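Local coordinates for Ras-interacting protein 1 (Homo sapiens, PDB 5KHO) that regulates GTPase signalling, cell architecture and adhesion in endothelial cells, as needed for blood vessel formation, and appears here as its Ras-associating domain, at residues Phe73-Ala78 with Glu104-Val109; Glu95-Leu100 with Arg122-Gly127; Lys33-Thr38 with Arg44-Glu49. One frame throughout, in Å; residues are numbered along the deposited sequence.

Interaction 1 of 3, residues Phe73-Ala78 with Glu104-Val109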
# COMPACT_ATOMS: atom_id res chain seq x y z
N PHE B 73 0.38 14.38 18.42
CA PHE B 73 -0.47 13.40 17.72
C PHE B 73 -0.02 13.09 16.29
O PHE B 73 0.62 13.91 15.62
CB PHE B 73 -1.93 13.83 17.75
CG PHE B 73 -2.58 13.68 19.09
CD1 PHE B 73 -3.14 12.47 19.47
CD2 PHE B 73 -2.62 14.76 19.98
CE1 PHE B 73 -3.74 12.33 20.72
CE2 PHE B 73 -3.22 14.62 21.22
CZ PHE B 73 -3.78 13.41 21.60
N ALA B 74 -0.40 11.89 15.83
CA ALA B 74 0.08 11.31 14.58
C ALA B 74 -1.05 10.77 13.71
O ALA B 74 -1.99 10.14 14.21
CB ALA B 74 1.08 10.21 14.88
N LEU B 75 -0.96 11.01 12.41
CA LEU B 75 -1.86 10.36 11.47
C LEU B 75 -1.22 9.08 10.95
O LEU B 75 -0.10 9.10 10.41
CB LEU B 75 -2.28 11.31 10.34
CG LEU B 75 -3.44 10.90 9.42
CD1 LEU B 75 -4.69 10.45 10.17
CD2 LEU B 75 -3.76 12.05 8.48
N CYS B 76 -1.94 7.98 11.10
CA CYS B 76 -1.38 6.66 10.87
C CYS B 76 -2.11 5.88 9.78
O CYS B 76 -3.33 5.80 9.79
CB CYS B 76 -1.36 5.86 12.17
SG CYS B 76 -0.45 6.69 13.49
N ASP B 77 -1.32 5.31 8.86
CA ASP B 77 -1.78 4.35 7.87
C ASP B 77 -1.70 2.98 8.52
O ASP B 77 -0.62 2.38 8.59
CB ASP B 77 -0.93 4.45 6.60
CG ASP B 77 -1.57 3.77 5.37
OD1 ASP B 77 -2.61 3.06 5.47
OD2 ASP B 77 -1.01 3.94 4.28
N ALA B 78 -2.83 2.50 9.02
CA ALA B 78 -2.89 1.22 9.75
C ALA B 78 -3.35 0.05 8.88
O ALA B 78 -4.05 0.24 7.88
CB ALA B 78 -3.80 1.35 10.96
N GLU B 104 3.24 14.85 3.98
CA GLU B 104 2.57 13.84 3.18
C GLU B 104 1.11 14.19 2.92
O GLU B 104 0.44 14.72 3.80
CB GLU B 104 2.68 12.49 3.85
CG GLU B 104 4.11 11.97 3.88
CD GLU B 104 4.19 10.47 4.05
OE1 GLU B 104 3.70 9.73 3.16
OE2 GLU B 104 4.76 10.02 5.07
N ARG B 105 0.65 13.91 1.70
CA ARG B 105 -0.72 14.21 1.29
C ARG B 105 -1.63 12.95 1.42
O ARG B 105 -1.61 12.09 0.53
CB ARG B 105 -0.73 14.85 -0.11
N PRO B 106 -2.41 12.84 2.54
CA PRO B 106 -3.12 11.59 2.93
C PRO B 106 -4.13 11.03 1.93
O PRO B 106 -4.33 9.82 1.90
CB PRO B 106 -3.85 11.98 4.23
CG PRO B 106 -3.03 13.10 4.77
CD PRO B 106 -2.62 13.88 3.56
N LEU B 107 -4.76 11.90 1.14
CA LEU B 107 -5.70 11.45 0.11
C LEU B 107 -4.96 10.60 -0.92
O LEU B 107 -5.48 9.57 -1.34
CB LEU B 107 -6.40 12.63 -0.55
CG LEU B 107 -7.59 12.31 -1.47
CD1 LEU B 107 -8.84 12.04 -0.64
CD2 LEU B 107 -7.83 13.44 -2.45
N LEU B 108 -3.75 11.03 -1.29
CA LEU B 108 -2.87 10.30 -2.20
C LEU B 108 -2.37 8.98 -1.62
O LEU B 108 -2.35 7.97 -2.33
CB LEU B 108 -1.69 11.17 -2.65
CG LEU B 108 -1.83 12.18 -3.80
CD1 LEU B 108 -2.25 11.51 -5.10
CD2 LEU B 108 -2.76 13.35 -3.48
N VAL B 109 -1.97 8.99 -0.34
CA VAL B 109 -1.55 7.78 0.38
C VAL B 109 -2.62 6.68 0.32
O VAL B 109 -2.29 5.53 0.04
CB VAL B 109 -1.10 8.10 1.84
CG1 VAL B 109 -0.98 6.84 2.71
CG2 VAL B 109 0.21 8.88 1.86

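Interaction 2 of 3, residues Glu95-Leu100 with Arg122-Gly127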
# COMPACT_ATOMS: atom_id res chain seq x y z
N GLU B 95 -2.44 -4.67 13.02
CA GLU B 95 -1.23 -5.52 13.07
C GLU B 95 0.10 -4.79 12.76
O GLU B 95 1.15 -5.18 13.26
CB GLU B 95 -1.39 -6.74 12.15
N HIS B 96 0.03 -3.75 11.93
CA HIS B 96 1.16 -2.87 11.64
C HIS B 96 0.61 -1.50 11.31
O HIS B 96 -0.51 -1.39 10.82
CB HIS B 96 2.01 -3.41 10.47
CG HIS B 96 3.16 -2.53 10.09
ND1 HIS B 96 4.27 -2.36 10.89
CD2 HIS B 96 3.38 -1.76 8.99
CE1 HIS B 96 5.11 -1.52 10.31
NE2 HIS B 96 4.59 -1.14 9.15
N LEU B 97 1.38 -0.46 11.60
CA LEU B 97 1.02 0.89 11.18
C LEU B 97 2.22 1.70 10.69
O LEU B 97 3.36 1.30 10.89
CB LEU B 97 0.25 1.64 12.29
CG LEU B 97 0.90 1.99 13.63
CD1 LEU B 97 1.84 3.18 13.54
CD2 LEU B 97 -0.21 2.29 14.63
N ARG B 98 1.93 2.85 10.08
CA ARG B 98 2.96 3.76 9.62
C ARG B 98 2.54 5.18 9.93
O ARG B 98 1.41 5.57 9.63
CB ARG B 98 3.15 3.59 8.12
CG ARG B 98 4.28 4.39 7.54
CD ARG B 98 4.29 4.26 6.03
NE ARG B 98 4.56 5.56 5.44
CZ ARG B 98 3.65 6.33 4.86
NH1 ARG B 98 2.40 5.92 4.76
NH2 ARG B 98 4.00 7.50 4.38
N VAL B 99 3.44 5.95 10.53
CA VAL B 99 3.17 7.35 10.83
C VAL B 99 3.51 8.18 9.61
O VAL B 99 4.67 8.24 9.21
CB VAL B 99 3.97 7.85 12.06
CG1 VAL B 99 3.69 9.33 12.33
CG2 VAL B 99 3.64 7.01 13.28
N LEU B 100 2.50 8.80 9.03
CA LEU B 100 2.72 9.76 7.95
C LEU B 100 3.56 10.93 8.45
O LEU B 100 3.39 11.39 9.58
CB LEU B 100 1.37 10.29 7.43
CG LEU B 100 0.61 9.51 6.35
CD1 LEU B 100 0.22 8.10 6.78
CD2 LEU B 100 -0.63 10.28 5.89
N ARG B 122 -7.22 1.28 7.43
CA ARG B 122 -7.88 2.50 7.87
C ARG B 122 -6.87 3.53 8.37
O ARG B 122 -5.77 3.16 8.78
CB ARG B 122 -8.93 2.20 8.95
CG ARG B 122 -8.37 1.86 10.32
CD ARG B 122 -9.44 1.29 11.24
NE ARG B 122 -8.95 1.17 12.61
CZ ARG B 122 -9.67 0.74 13.64
NH1 ARG B 122 -9.12 0.68 14.85
NH2 ARG B 122 -10.94 0.35 13.49
N PHE B 123 -7.25 4.81 8.32
CA PHE B 123 -6.47 5.87 8.94
C PHE B 123 -6.81 5.96 10.42
O PHE B 123 -7.98 5.92 10.80
CB PHE B 123 -6.74 7.23 8.28
CG PHE B 123 -5.91 7.49 7.06
CD1 PHE B 123 -4.52 7.53 7.14
CD2 PHE B 123 -6.52 7.72 5.82
CE1 PHE B 123 -3.75 7.77 6.00
CE2 PHE B 123 -5.76 7.97 4.69
CZ PHE B 123 -4.38 8.00 4.78
N GLU B 124 -5.78 6.07 11.26
CA GLU B 124 -5.95 6.19 12.71
C GLU B 124 -5.35 7.49 13.26
O GLU B 124 -4.33 7.99 12.74
CB GLU B 124 -5.36 4.97 13.43
CG GLU B 124 -6.20 3.69 13.29
CD GLU B 124 -5.62 2.46 14.00
OE1 GLU B 124 -4.40 2.42 14.28
OE2 GLU B 124 -6.39 1.52 14.27
N LEU B 125 -6.00 8.05 14.28
CA LEU B 125 -5.44 9.17 15.02
C LEU B 125 -4.88 8.65 16.33
O LEU B 125 -5.62 8.10 17.14
CB LEU B 125 -6.48 10.24 15.30
CG LEU B 125 -6.12 11.73 15.26
CD1 LEU B 125 -6.85 12.44 16.39
CD2 LEU B 125 -4.63 12.03 15.31
N ARG B 126 -3.57 8.81 16.52
CA ARG B 126 -2.90 8.30 17.71
C ARG B 126 -1.94 9.30 18.34
O ARG B 126 -1.44 10.20 17.66
CB ARG B 126 -2.15 7.01 17.38
CG ARG B 126 -3.02 5.77 17.24
CD ARG B 126 -2.15 4.57 16.98
NE ARG B 126 -2.91 3.40 16.56
CZ ARG B 126 -3.43 2.51 17.39
NH1 ARG B 126 -3.29 2.63 18.71
NH2 ARG B 126 -4.11 1.48 16.90
N GLY B 127 -1.69 9.13 19.64
CA GLY B 127 -0.57 9.80 20.28
C GLY B 127 0.71 9.41 19.55
O GLY B 127 0.93 8.23 19.28

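Interaction 3 of 3, residues Lys33-Thr38 with Arg44-Glu49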
# COMPACT_ATOMS: atom_id res chain seq x y z
N LYS B 33 -14.41 9.71 13.15
CA LYS B 33 -14.91 10.99 12.68
C LYS B 33 -14.13 11.30 11.41
O LYS B 33 -12.92 11.04 11.33
CB LYS B 33 -14.72 12.08 13.74
CG LYS B 33 -15.05 11.63 15.15
CD LYS B 33 -15.55 12.73 16.08
CE LYS B 33 -15.67 12.16 17.48
NZ LYS B 33 -16.53 12.94 18.41
N SER B 34 -14.80 11.82 10.39
CA SER B 34 -14.16 11.97 9.08
C SER B 34 -14.02 13.41 8.61
O SER B 34 -14.90 14.23 8.81
CB SER B 34 -14.87 11.11 8.04
OG SER B 34 -16.14 11.62 7.71
N VAL B 35 -12.88 13.70 7.99
CA VAL B 35 -12.56 15.04 7.48
C VAL B 35 -12.56 15.09 5.94
O VAL B 35 -12.40 14.06 5.27
CB VAL B 35 -11.22 15.56 8.06
CG1 VAL B 35 -11.30 15.76 9.56
CG2 VAL B 35 -10.06 14.64 7.73
N LEU B 36 -12.75 16.30 5.40
CA LEU B 36 -12.57 16.54 3.97
C LEU B 36 -11.09 16.70 3.66
O LEU B 36 -10.37 17.38 4.39
CB LEU B 36 -13.34 17.78 3.52
CG LEU B 36 -14.80 17.53 3.15
CD1 LEU B 36 -15.66 18.72 3.55
CD2 LEU B 36 -14.97 17.20 1.67
N ALA B 37 -10.64 16.05 2.60
CA ALA B 37 -9.26 16.18 2.15
C ALA B 37 -9.15 16.38 0.64
O ALA B 37 -9.83 15.71 -0.15
CB ALA B 37 -8.43 14.99 2.61
N THR B 38 -8.30 17.33 0.26
CA THR B 38 -8.02 17.60 -1.15
C THR B 38 -6.79 16.79 -1.57
O THR B 38 -6.29 15.99 -0.78
CB THR B 38 -7.87 19.12 -1.42
OG1 THR B 38 -6.74 19.65 -0.71
CG2 THR B 38 -9.14 19.87 -0.97
N ARG B 44 -0.44 17.11 8.60
CA ARG B 44 -0.49 18.00 9.77
C ARG B 44 -1.78 18.82 9.80
O ARG B 44 -2.39 19.00 10.87
CB ARG B 44 0.74 18.92 9.85
CG ARG B 44 1.15 19.27 11.28
CD ARG B 44 1.62 20.71 11.40
NE ARG B 44 2.15 21.01 12.74
CZ ARG B 44 2.25 22.24 13.26
NH1 ARG B 44 1.84 23.31 12.58
NH2 ARG B 44 2.75 22.40 14.48
N GLU B 45 -2.20 19.30 8.63
CA GLU B 45 -3.50 19.94 8.46
C GLU B 45 -4.64 19.04 8.93
O GLU B 45 -5.56 19.51 9.60
CB GLU B 45 -3.73 20.34 7.01
CG GLU B 45 -3.12 21.68 6.61
CD GLU B 45 -3.13 21.92 5.11
OE1 GLU B 45 -3.78 21.15 4.37
OE2 GLU B 45 -2.48 22.89 4.67
N LEU B 46 -4.58 17.76 8.58
CA LEU B 46 -5.64 16.83 8.94
C LEU B 46 -5.60 16.39 10.40
O LEU B 46 -6.65 16.11 10.98
CB LEU B 46 -5.71 15.63 7.99
CG LEU B 46 -5.95 15.88 6.49
CD1 LEU B 46 -6.20 14.55 5.82
CD2 LEU B 46 -7.10 16.84 6.19
N VAL B 47 -4.40 16.33 10.99
CA VAL B 47 -4.25 16.06 12.43
C VAL B 47 -4.93 17.18 13.23
O VAL B 47 -5.69 16.92 14.17
CB VAL B 47 -2.77 15.84 12.85
CG1 VAL B 47 -2.61 15.75 14.36
CG2 VAL B 47 -2.22 14.56 12.24
N ALA B 48 -4.67 18.42 12.81
CA ALA B 48 -5.29 19.61 13.40
C ALA B 48 -6.83 19.62 13.35
O ALA B 48 -7.46 19.90 14.37
CB ALA B 48 -4.71 20.87 12.78
N GLU B 49 -7.42 19.28 12.19
CA GLU B 49 -8.89 19.22 12.05
C GLU B 49 -9.50 18.02 12.76
O GLU B 49 -10.63 18.10 13.24
CB GLU B 49 -9.33 19.21 10.58
CG GLU B 49 -10.78 19.66 10.37
CD GLU B 49 -11.36 19.32 9.00
OE1 GLU B 49 -10.69 19.58 7.97
OE2 GLU B 49 -12.50 18.81 8.94

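Interaction 1 of 3, residues Phe73-Ala78 with Glu104-Val109
Leu75 and Asp77 face the opening turn of helix 106-112, with Leu75 CA 8.7 Å from Pro106 CA and, a little further along, Asp77 CA 8.2 Å from Val109 CA. The two strand residues lie two positions apart and so point to the same side of the sheet; Pro106 and Val109, three apart, fall on one side of the helix. Arg105 is the N-cap residue, and its carbonyl oxygen takes the backbone N-H of Val109 at an N to O distance of 3.2 Å, the first-turn bond that brings Val109 round to the same side as Pro106.

Two side-chain pairs make the contact. The Leu75 CG lies anti to the backbone N (chi1 -168°), and from there its CD2 methyl reaches CG of the Pro106 ring at 3.9 Å, the two side chains crossing at about a right angle. Asp77 and Val109 instead run past each other in opposite directions. Here the valine offers CG1, which sits 3.3 Å from OD2 of the aspartate, a van der Waals meeting and no polar bond.

The carboxylate has its partners beside the valine: OD2 forms a salt bridge with Arg121 and a hydrogen bond with a bound glycerol, probably from the crystallisation liquor. The same Arg121 NH2 also bonds the carbonyl oxygen of Val109, thereby bridging strand and helix, while Trp113 of the second subunit packs on Asp77.

In the ubiquitin-like fold of Ras-associating domains, this joins strand 73-80, an inner strand of the sheet, to the short helix that follows strand 96-99. The leucine-proline half is plain hydrophobic packing. At the other half a buried acid lies against a methyl group, and the arginine next to it probably keeps that carboxylate charged while tying the helix backbone to the strand.

Interaction 2 of 3, residues Glu95-Leu100 with Arg122-Gly127
The guanidinium of Arg126 has Glu124 OE1 at its edge and close to its plane, and Leu97 CD2 comes in from strand 96-99 to 3.5 Å from Arg126 NE. A second guanidinium, that of Arg122, likewise has the Glu124 carboxylate at its edge. Each arginine grips side-on with NE and one terminal nitrogen, both nitrogens on one oxygen, a different oxygen for each arginine: Arg122 NH1 reaches OE2 of Glu124 at 2.9 Å by the anti lone pair, whereas Arg126 NH2 meets OE1 of Glu124 at 2.8 Å from above the carboxylate plane, 43° out of it. The Phe123 ring takes Leu100 CD2 at 4.0 Å from its CE1, the two side chains crossing at about a right angle.

Strand 73-80 lies between these two strands in the ubiquitin-like sheet, so they meet through side chains alone, their touching parts running 90° apart. Leu97 CG, set between the backbone N and the carbonyl carbon (chi1 65°), turns the CD2 methyl to the arginine, where it also touches Arg126 CD at 3.8 Å. With an alanine at Arg126, Glu124 OE1 would probably be left without this charged mate and Leu97 CD2 without the arginine chain it leans on. Arg126 NH1 additionally bridges to Glu130 on helix 128-136.

Interaction 3 of 3, residues Lys33-Thr38 with Arg44-Glu49
Apolar packing centres on Leu46, which divides its two methyls between Val35 of the strand and Ala37 just beyond its end. CD2 of Leu46 meets CG2 of Val35 at 4.0 Å, the side chains passing at a slant, and CD1 of Leu46 touches CB of Ala37 at 3.9 Å. Between those two positions the chain presents a carbonyl, and Leu36 O lies 3.8 Å from Leu46 CD2, in contact but not bonded.

The second kind of contact is an acidic chain laid along a valine. Glu49 runs out from the helix with CG anti to the backbone N (chi1 -158°), which carries the extended chain past Val35 in the opposite direction. Its OE2 stands 3.3 Å from Val35 CG1, and CG of Glu49 lies 4.0 Å from the same methyl. The charge itself is answered by Arg53, one turn further along the helix, through a salt bridge to OE2; the valine supplies an apolar bed for the chain that carries it.

Strand 33-36 and helix 44-49 run at 134° to each other, their axes 9.2 Å apart at closest approach. This is the helix lying against the sheet in the ubiquitin-like fold, here over strand 30-36, the outermost strand on its side within the chain. Strand 18-22 flanks it, Leu19 touching both Ala37 and Leu46, and Leu75 of strand 73-80 also packs on Leu46. Past its other edge Lys33 pairs in an antiparallel ladder with a strand of another protein's chain, consistent with the way Ras-associating domains join sheets with Ras-family GTPases.

How the interactions relate
All three contacts belong to one Ras-associating domain and reach the same sheet. Interactions 1 and 2 are deepest, their centres 8 Å apart, and are tied by a salt bridge from Glu104 to Arg98 and by backbone pairing of Ala74 with Arg126; both also approach the second subunit. Interaction 3 lies further from the chain centre, at the sheet margin that meets another protein, yet joins interaction 1 where Pro106 packs on Leu46. Interactions 1 and 3 each set a helix against the sheet, each by apolar pairs together with an acid lying against a methyl. Interaction 2 links two strands separated by a third, with an arginine-glutamate network beside one leucine and a phenylalanine ring against the other.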